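Local coordinates for protein profilin I (Acanthamoeba castellanii, PDB 1ACF) that binds monomeric actin and thereby influences cytoskeletal assembly, holding back polymerization at high concentration and enhancing it at low, and also binds the phosphoinositide PIP2, at residues 2-6 and 7-11; 30-33 and 34-37; 118-121 and 122-125. All coordinates share one frame; numbering follows the deposited sequence.

Interaction 1. Residues 2-6 and 7-11; sequences WQTYV and DTNLV
Thr4 O is gripped by two backbone amides of the following turn, those of Thr8 and Asn9. The shared carbonyl marks the point where helix 2-11 widens from alpha-helical spacing into a pi-type turn. Before it, Asp7 N bonds to Gln3 O, four residues back, at 2.9 Å, with the donor nearly on the line of the carbonyl. At Thr4 the spacings overlap: Thr8 N approaches Thr4 O at 2.8 Å, tilted 26° from the carbonyl plane, while Asn9 N keeps within that plane at a longer 3.3 Å. Further on, the wider spacing is seen alone at Val6, where Val11 N reaches Val6 O, five residues back, at 3.0 Å in a nearly straight bond.

Thr4 and Thr8 lie side by side and point the same way, the methyl CG2 of Thr4 resting 3.8 Å from Thr8 OG1. Asn9 carries its CG beside its own backbone N (chi1 -64°), which brings ND2 obliquely to the Tyr5 ring, 3.6 Å from Tyr5 CD1, with amide and ring planes 43° apart. Tyr5, Asn9 and Leu10 also touch helix 106-121, so this flank belongs to the packing of the two terminal helices on one face of the profilin sheet, within a segment predicted to bind actin. On the flank carrying Val6 and Asp7, Val6 CG1 lies 3.5 Å from the carboxylate oxygen Asp7 OD1.

Interaction 2. Residues 30-33 and 34-37; sequences ATSA and GFAV
A type II beta turn from Ser32 to Phe35 carries the chain out of strand 28-31, an outermost strand of the profilin sheet, into the loop that precedes helix 39-50. Its closing bond runs from Phe35 N to Ser32 O at 2.7 Å, a short and fairly straight link. Ala33 and Gly34 form the corner, and Gly34 takes a positive phi of 80°, a left-handed conformation in which a beta carbon would collide with the carbonyl oxygen of Ala33. The third position of a type II turn is the classic place for glycine for just this reason.

A second bond ties the two arms together outside the turn proper. Thr31 OG1 donates to Phe35 O at 2.9 Å, coming from above the carbonyl plane, about 50° out of it, and not along a lone pair. The hydroxyl can reach across because the first torsion of Thr31, -157°, sets OG1 opposite the backbone N. Thr31 OG1 also accepts a hydrogen bond from a water 3.0 Å away, and that water in turn accepts from Val37 N, also at 3.0 Å. The water thus extends the link between the arms two residues beyond Phe35.

The Phe35 side chain crosses Thr31 at about a right angle, with CD2 lying 3.7 Å from Thr31 OG1. Phe35 CB also sits 3.5 Å from Ser32 OG, whose hydrogen-bond partner is Ala19 N on the adjoining strand 18-23. Phe35 itself packs on Gln18 and Ala20 of that strand. The arrangement is that of a type II turn leaving an edge strand, with a glycine at its third position and a threonine hydroxyl bridging its arms.

Interaction 3. Residues 118-121 and 122-125; sequences DYLI and GQGF
The ring of Tyr119 and the amide of Gln123 meet obliquely, their planes 21° apart, with Tyr119 CE1 lying 4.1 Å from Gln123 CD. The ring reaches this place because chi1 of Tyr119, 166°, swings it beside its own carbonyl carbon, toward the residues that follow. Next to the amide in the same side chain, Gln123 CG lies 3.2 Å from Tyr119 O. The other flat group, the Phe125 ring, is met by Leu120 twice: Leu120 O approaches obliquely, 3.6 Å from Phe125 CD2, and the methyl Leu120 CD2 lies 3.9 Å from that same ring carbon. Trp2 adds an edge-to-face ring contact from the N-terminal helix.

These side chains flank a Schellman motif that ends helix 106-121. Gly124 leaves the helical conformation with a positive phi of 106°, and two amides then turn back into the last turn. Phe125 N bonds to Leu120 O at 3.0 Å, tilted somewhat from the carbonyl plane. Gly124 N is bonded to Ile121 O across the type I turn from Ile121 to Gly124, although the modelled separation of 2.5 Å is very short and its exact value doubtful. Leu120 O also accepts a weak bond from Gln123 N at 3.1 Å. The carboxylate of Phe125, the last residue, is hydrogen-bonded through Phe125 O to Thr91 OG1.

From the N terminus the three contacts come in series, none nesting in or crossing another. Each is local and closes no loop, its two segments being continuous: interaction 1 within a helix, interaction 2 round the turn after an edge strand, interaction 3 at the end of the last helix. Interaction 1 nonetheless touches both others in space: Trp2 C packs 3.5 Å from Ala30 CB of interaction 2, and Tyr5 CZ lies 3.7 Å from Leu120 CD2 of interaction 3. Interactions 2 and 3 stay apart, their nearest atoms about 10 Å distant. The N-terminal helix therefore joins edge strand 28-31 to the end of helix 106-121.

Interaction 1. Residues 2-6 and 7-11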
loop_
_atom_site.group_PDB
_atom_site.type_symbol
_atom_site.label_atom_id
_atom_site.label_comp_id
_atom_site.label_asym_id
_atom_site.label_seq_id
_atom_site.Cartn_x
_atom_site.Cartn_y
_atom_site.Cartn_z
ATOM N N TRP A 2 3.811 7.396 13.239
ATOM C CA TRP A 2 3.640 6.421 12.139
ATOM C C TRP A 2 2.551 5.376 12.551
ATOM O O TRP A 2 1.697 5.084 11.755
ATOM C CB TRP A 2 4.958 5.844 11.634
ATOM C CG TRP A 2 5.979 6.909 11.342
ATOM C CD1 TRP A 2 7.130 7.228 11.997
ATOM C CD2 TRP A 2 5.891 7.862 10.254
ATOM N NE1 TRP A 2 7.763 8.272 11.415
ATOM C CE2 TRP A 2 7.036 8.690 10.347
ATOM C CE3 TRP A 2 4.959 8.065 9.231
ATOM C CZ2 TRP A 2 7.247 9.738 9.452
ATOM C CZ3 TRP A 2 5.191 9.120 8.359
ATOM C CH2 TRP A 2 6.314 9.923 8.475
ATOM N N GLN A 3 2.583 4.883 13.781
ATOM C CA GLN A 3 1.645 3.895 14.350
ATOM C C GLN A 3 0.214 4.409 14.246
ATOM O O GLN A 3 -0.713 3.699 13.739
ATOM C CB GLN A 3 1.984 3.433 15.731
ATOM C CG GLN A 3 1.374 2.043 16.076
ATOM C CD GLN A 3 1.815 0.943 15.169
ATOM O OE1 GLN A 3 1.049 0.327 14.445
ATOM N NE2 GLN A 3 3.074 0.579 15.131
ATOM N N THR A 4 0.002 5.633 14.683
ATOM C CA THR A 4 -1.295 6.261 14.501
ATOM C C THR A 4 -1.802 6.306 13.085
ATOM O O THR A 4 -3.014 6.099 12.895
ATOM C CB THR A 4 -1.278 7.746 15.079
ATOM O OG1 THR A 4 -0.680 7.549 16.390
ATOM C CG2 THR A 4 -2.609 8.464 15.089
ATOM N N TYR A 5 -1.016 6.657 12.079
ATOM C CA TYR A 5 -1.425 6.781 10.697
ATOM C C TYR A 5 -2.168 5.520 10.222
ATOM O O TYR A 5 -3.224 5.589 9.618
ATOM C CB TYR A 5 -0.272 7.075 9.668
ATOM C CG TYR A 5 0.242 8.492 9.884
ATOM C CD1 TYR A 5 -0.639 9.540 10.086
ATOM C CD2 TYR A 5 1.593 8.769 9.970
ATOM C CE1 TYR A 5 -0.211 10.831 10.328
ATOM C CE2 TYR A 5 2.067 10.048 10.193
ATOM C CZ TYR A 5 1.164 11.085 10.390
ATOM O OH TYR A 5 1.599 12.369 10.625
ATOM N N VAL A 6 -1.474 4.439 10.449
ATOM C CA VAL A 6 -1.822 3.062 10.207
ATOM C C VAL A 6 -3.057 2.647 11.016
ATOM O O VAL A 6 -4.074 2.225 10.423
ATOM C CB VAL A 6 -0.551 2.222 10.543
ATOM C CG1 VAL A 6 -0.910 0.857 11.040
ATOM C CG2 VAL A 6 0.466 2.124 9.416
ATOM N N ASP A 7 -3.015 2.758 12.339
ATOM C CA ASP A 7 -4.117 2.286 13.230
ATOM C C ASP A 7 -5.366 3.081 13.079
ATOM O O ASP A 7 -6.489 2.541 12.792
ATOM C CB ASP A 7 -3.619 2.164 14.667
ATOM C CG ASP A 7 -2.552 1.114 14.867
ATOM O OD1 ASP A 7 -2.360 0.078 14.159
ATOM O OD2 ASP A 7 -1.816 1.317 15.878
ATOM N N THR A 8 -5.244 4.373 13.291
ATOM C CA THR A 8 -6.304 5.338 13.201
ATOM C C THR A 8 -6.687 5.901 11.854
ATOM O O THR A 8 -7.889 6.007 11.514
ATOM C CB THR A 8 -5.969 6.597 14.133
ATOM O OG1 THR A 8 -5.542 6.049 15.418
ATOM C CG2 THR A 8 -7.170 7.518 14.255
ATOM N N ASN A 9 -5.719 6.306 11.045
ATOM C CA ASN A 9 -6.026 7.011 9.761
ATOM C C ASN A 9 -6.295 6.077 8.632
ATOM O O ASN A 9 -6.915 6.452 7.596
ATOM C CB ASN A 9 -4.948 8.091 9.559
ATOM C CG ASN A 9 -4.988 9.174 10.635
ATOM O OD1 ASN A 9 -5.990 9.922 10.744
ATOM N ND2 ASN A 9 -3.975 9.274 11.492
ATOM N N LEU A 10 -5.876 4.832 8.773
ATOM C CA LEU A 10 -6.133 3.841 7.721
ATOM C C LEU A 10 -7.149 2.777 8.127
ATOM O O LEU A 10 -8.262 2.712 7.639
ATOM C CB LEU A 10 -4.772 3.295 7.245
ATOM C CG LEU A 10 -4.023 4.115 6.194
ATOM C CD1 LEU A 10 -2.671 3.447 5.922
ATOM C CD2 LEU A 10 -4.809 4.231 4.919
ATOM N N VAL A 11 -6.734 1.915 9.015
ATOM C CA VAL A 11 -7.482 0.778 9.536
ATOM C C VAL A 11 -8.714 1.320 10.281
ATOM O O VAL A 11 -9.849 0.903 9.967
ATOM C CB VAL A 11 -6.571 -0.162 10.353
ATOM C CG1 VAL A 11 -7.431 -1.106 11.185
ATOM C CG2 VAL A 11 -5.666 -1.033 9.464
#

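Interaction 2. Residues 30-33 and 34-37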
loop_
_atom_site.group_PDB
_atom_site.type_symbol
_atom_site.label_atom_id
_atom_site.label_comp_id
_atom_site.label_asym_id
_atom_site.label_seq_id
_atom_site.Cartn_x
_atom_site.Cartn_y
_atom_site.Cartn_z
ATOM N N ALA A 30 5.821 1.437 10.164
ATOM C CA ALA A 30 4.736 1.049 11.055
ATOM C C ALA A 30 3.792 0.106 10.299
ATOM O O ALA A 30 3.612 0.204 9.060
ATOM C CB ALA A 30 4.023 2.307 11.554
ATOM N N THR A 31 3.205 -0.838 11.107
ATOM C CA THR A 31 2.271 -1.826 10.489
ATOM C C THR A 31 1.072 -2.139 11.342
ATOM O O THR A 31 1.217 -2.057 12.564
ATOM C CB THR A 31 3.175 -3.075 10.086
ATOM O OG1 THR A 31 2.448 -3.760 9.045
ATOM C CG2 THR A 31 3.738 -3.845 11.227
ATOM N N SER A 32 -0.065 -2.533 10.742
ATOM C CA SER A 32 -1.263 -2.934 11.544
ATOM C C SER A 32 -0.967 -4.307 12.161
ATOM O O SER A 32 -0.309 -5.126 11.483
ATOM C CB SER A 32 -2.574 -2.888 10.821
ATOM O OG SER A 32 -2.489 -3.613 9.605
ATOM N N ALA A 33 -1.359 -4.477 13.411
ATOM C CA ALA A 33 -1.080 -5.731 14.189
ATOM C C ALA A 33 -1.314 -6.944 13.314
ATOM O O ALA A 33 -2.402 -7.021 12.692
ATOM C CB ALA A 33 -1.910 -5.706 15.487
ATOM N N GLY A 34 -0.369 -7.856 13.184
ATOM C CA GLY A 34 -0.547 -9.006 12.312
ATOM C C GLY A 34 -0.334 -8.820 10.847
ATOM O O GLY A 34 -0.344 -9.831 10.085
ATOM N N PHE A 35 -0.196 -7.604 10.311
ATOM C CA PHE A 35 0.101 -7.417 8.860
ATOM C C PHE A 35 1.628 -7.365 8.670
ATOM O O PHE A 35 2.337 -6.607 9.327
ATOM C CB PHE A 35 -0.647 -6.269 8.286
ATOM C CG PHE A 35 -0.389 -5.966 6.838
ATOM C CD1 PHE A 35 -0.533 -6.969 5.874
ATOM C CD2 PHE A 35 0.031 -4.710 6.421
ATOM C CE1 PHE A 35 -0.387 -6.728 4.528
ATOM C CE2 PHE A 35 0.166 -4.412 5.045
ATOM C CZ PHE A 35 -0.079 -5.437 4.099
ATOM N N ALA A 36 2.213 -8.204 7.814
ATOM C CA ALA A 36 3.638 -8.203 7.597
ATOM C C ALA A 36 4.144 -8.158 6.155
ATOM O O ALA A 36 4.087 -9.153 5.416
ATOM C CB ALA A 36 4.348 -9.338 8.364
ATOM N N VAL A 37 4.677 -7.031 5.775
ATOM C CA VAL A 37 5.299 -6.791 4.459
ATOM C C VAL A 37 6.803 -7.073 4.689
ATOM O O VAL A 37 7.446 -6.451 5.546
ATOM C CB VAL A 37 5.082 -5.421 3.847
ATOM C CG1 VAL A 37 6.001 -5.226 2.643
ATOM C CG2 VAL A 37 3.647 -5.167 3.436
HETATM O O HOH W 1 4.926 -4.683 7.639
#

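Interaction 3. Residues 118-121 and 122-125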
loop_
_atom_site.group_PDB
_atom_site.type_symbol
_atom_site.label_atom_id
_atom_site.label_comp_id
_atom_site.label_asym_id
_atom_site.label_seq_id
_atom_site.Cartn_x
_atom_site.Cartn_y
_atom_site.Cartn_z
ATOM N N ASP A 118 -1.944 12.386 -0.199
ATOM C CA ASP A 118 -2.062 13.804 -0.462
ATOM C C ASP A 118 -1.816 14.615 0.806
ATOM O O ASP A 118 -1.078 15.621 0.774
ATOM C CB ASP A 118 -3.409 14.243 -1.068
ATOM C CG ASP A 118 -3.492 13.923 -2.552
ATOM O OD1 ASP A 118 -2.486 13.587 -3.192
ATOM O OD2 ASP A 118 -4.635 13.983 -3.078
ATOM N N TYR A 119 -2.448 14.209 1.899
ATOM C CA TYR A 119 -2.254 14.945 3.176
ATOM C C TYR A 119 -0.835 14.805 3.686
ATOM O O TYR A 119 -0.268 15.776 4.233
ATOM C CB TYR A 119 -3.361 14.536 4.135
ATOM C CG TYR A 119 -3.193 14.904 5.573
ATOM C CD1 TYR A 119 -2.330 14.255 6.409
ATOM C CD2 TYR A 119 -3.934 15.985 6.094
ATOM C CE1 TYR A 119 -2.211 14.607 7.750
ATOM C CE2 TYR A 119 -3.802 16.391 7.393
ATOM C CZ TYR A 119 -2.938 15.695 8.210
ATOM O OH TYR A 119 -2.762 16.079 9.535
ATOM N N LEU A 120 -0.236 13.627 3.513
ATOM C CA LEU A 120 1.097 13.350 3.988
ATOM C C LEU A 120 2.195 14.074 3.174
ATOM O O LEU A 120 3.184 14.451 3.765
ATOM C CB LEU A 120 1.357 11.895 4.232
ATOM C CG LEU A 120 0.656 11.163 5.386
ATOM C CD1 LEU A 120 0.983 9.679 5.237
ATOM C CD2 LEU A 120 1.054 11.766 6.707
ATOM N N ILE A 121 2.007 14.164 1.897
ATOM C CA ILE A 121 2.943 14.925 1.004
ATOM C C ILE A 121 3.010 16.381 1.496
ATOM O O ILE A 121 4.049 16.958 1.905
ATOM C CB ILE A 121 2.331 14.737 -0.414
ATOM C CG1 ILE A 121 2.851 13.368 -0.965
ATOM C CG2 ILE A 121 2.652 15.898 -1.363
ATOM C CD1 ILE A 121 2.433 13.088 -2.402
ATOM N N GLY A 122 1.866 17.008 1.572
ATOM C CA GLY A 122 1.615 18.326 2.100
ATOM C C GLY A 122 2.283 18.507 3.457
ATOM O O GLY A 122 2.557 19.632 3.890
ATOM N N GLN A 123 2.621 17.499 4.196
ATOM C CA GLN A 123 3.275 17.648 5.506
ATOM C C GLN A 123 4.786 17.552 5.266
ATOM O O GLN A 123 5.487 17.810 6.241
ATOM C CB GLN A 123 2.989 16.529 6.509
ATOM C CG GLN A 123 1.564 16.147 6.831
ATOM C CD GLN A 123 1.100 16.935 8.022
ATOM O OE1 GLN A 123 1.300 16.526 9.181
ATOM N NE2 GLN A 123 0.566 18.098 7.686
ATOM N N GLY A 124 5.187 17.134 4.085
ATOM C CA GLY A 124 6.667 16.978 3.922
ATOM C C GLY A 124 7.106 15.516 3.924
ATOM O O GLY A 124 8.335 15.264 3.999
ATOM N N PHE A 125 6.148 14.600 3.835
ATOM C CA PHE A 125 6.418 13.150 3.871
ATOM C C PHE A 125 6.250 12.538 2.495
ATOM O O PHE A 125 6.721 11.381 2.462
ATOM C CB PHE A 125 5.520 12.421 4.891
ATOM C CG PHE A 125 5.714 12.987 6.281
ATOM C CD1 PHE A 125 6.971 13.063 6.840
ATOM C CD2 PHE A 125 4.593 13.482 6.977
ATOM C CE1 PHE A 125 7.117 13.623 8.100
ATOM C CE2 PHE A 125 4.701 14.020 8.262
ATOM C CZ PHE A 125 5.981 14.088 8.827
ATOM O OXT PHE A 125 5.791 13.125 1.522
#